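Local coordinates for rhamnogalacturonan endolyase YesW (Bacillus subtilis, PDB 2ZUX), which cleaves the backbone of type I rhamnogalacturonan in plant cell-wall pectin by endo-type elimination, releasing unsaturated oligosaccharides and requiring calcium or manganese for activity, at residues A[29-32]-A[33-37]. Numbering follows the deposited sequence.
Sequences GTEN and ASVLF
A type I beta turn, Asn32 to Val35, reverses the chain at the end of the loop that leads into strand 36-41 of the N-terminal beta-sheet domain, and brings Glu31 against Val35 and Phe37. The turn is closed by Val35 N, which donates to Asn32 O at 3.1 Å with a nearly straight N-H (165°); the donor stands above the carbonyl plane. Val35 lays CG2 against this same carbonyl, 3.4 Å from Asn32 O, because its CG1 lies anti to the backbone N (chi1 178°) and CG2 falls beside that N. CG2 also packs on Glu31 CB at 4.0 Å, the two side chains running about perpendicular. On one face of the turn, Asn32 CB and Ser34 OG approach to 3.9 Å.

The extended Glu31 chain carries its carboxylate past Val35 CG1 to the rim of the Phe37 ring. OE1 lies in the ring plane, 3.9 Å from CZ, while OE2 is 4.2 Å from CE1, and the carboxylate is turned 57° from the ring. Both oxygens have stronger partners: OE2 a salt bridge to Arg10, OE1 a hydrogen bond from Leu28 N. Ala71 of strand 66-73 touches Glu31, Val35 and Phe37 alike, and Trp25 meets the Phe37 ring edge-to-face. Tyr539 OH and Arg537 NH1, from the C-terminal part of the chain, hydrogen-bond to Glu31 O and Val35 O respectively. At the ring edge OE1 faces the slightly positive C-H groups, a weak contact that probably helps the carboxylate lie beside buried Phe37, with Arg10 probably balancing its charge.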
# COMPACT_ATOMS: atom_id res chain seq x y z
N GLY A 29 -2.70 11.36 -15.49
CA GLY A 29 -2.25 12.61 -14.86
C GLY A 29 -1.64 13.61 -15.83
O GLY A 29 -1.48 14.79 -15.49
N THR A 30 -1.30 13.14 -17.02
CA THR A 30 -0.73 13.98 -18.07
C THR A 30 -1.82 14.61 -18.95
O THR A 30 -1.51 15.40 -19.86
CB THR A 30 0.22 13.17 -18.97
OG1 THR A 30 -0.46 12.01 -19.45
CG2 THR A 30 1.47 12.74 -18.19
N GLU A 31 -3.08 14.28 -18.68
CA GLU A 31 -4.19 14.74 -19.51
C GLU A 31 -4.95 15.90 -18.87
O GLU A 31 -5.12 15.94 -17.65
CB GLU A 31 -5.13 13.57 -19.85
CG GLU A 31 -4.43 12.49 -20.66
CD GLU A 31 -5.31 11.29 -20.98
OE1 GLU A 31 -5.93 10.71 -20.07
OE2 GLU A 31 -5.33 10.89 -22.16
N ASN A 32 -5.37 16.84 -19.72
CA ASN A 32 -6.15 18.00 -19.30
C ASN A 32 -7.63 17.68 -19.13
O ASN A 32 -8.11 16.68 -19.64
CB ASN A 32 -5.98 19.14 -20.32
CG ASN A 32 -4.61 19.79 -20.26
OD1 ASN A 32 -3.98 19.85 -19.21
ND2 ASN A 32 -4.16 20.31 -21.40
N ALA A 33 -8.34 18.56 -18.43
CA ALA A 33 -9.78 18.41 -18.21
C ALA A 33 -10.58 18.39 -19.51
O ALA A 33 -11.68 17.87 -19.56
CB ALA A 33 -10.30 19.53 -17.30
N SER A 34 -10.01 18.96 -20.57
CA SER A 34 -10.70 19.05 -21.86
C SER A 34 -10.63 17.78 -22.70
O SER A 34 -11.24 17.70 -23.76
CB SER A 34 -10.16 20.24 -22.66
OG SER A 34 -8.77 20.13 -22.86
N VAL A 35 -9.88 16.78 -22.23
CA VAL A 35 -9.74 15.52 -22.97
C VAL A 35 -11.03 14.71 -22.89
O VAL A 35 -11.64 14.60 -21.82
CB VAL A 35 -8.52 14.70 -22.47
CG1 VAL A 35 -8.41 13.37 -23.20
CG2 VAL A 35 -7.24 15.50 -22.67
N LEU A 36 -11.47 14.18 -24.03
CA LEU A 36 -12.62 13.30 -24.10
C LEU A 36 -12.18 11.98 -24.74
O LEU A 36 -11.02 11.84 -25.13
CB LEU A 36 -13.74 13.94 -24.91
CG LEU A 36 -14.38 15.24 -24.43
CD1 LEU A 36 -15.50 15.65 -25.38
CD2 LEU A 36 -14.91 15.10 -23.02
N PHE A 37 -13.11 11.03 -24.83
CA PHE A 37 -12.77 9.69 -25.32
C PHE A 37 -13.80 9.10 -26.28
O PHE A 37 -15.00 9.30 -26.12
CB PHE A 37 -12.58 8.72 -24.14
CG PHE A 37 -11.48 9.13 -23.21
CD1 PHE A 37 -10.16 8.83 -23.52
CD2 PHE A 37 -11.77 9.82 -22.04
CE1 PHE A 37 -9.13 9.20 -22.67
CE2 PHE A 37 -10.74 10.21 -21.18
CZ PHE A 37 -9.42 9.90 -21.50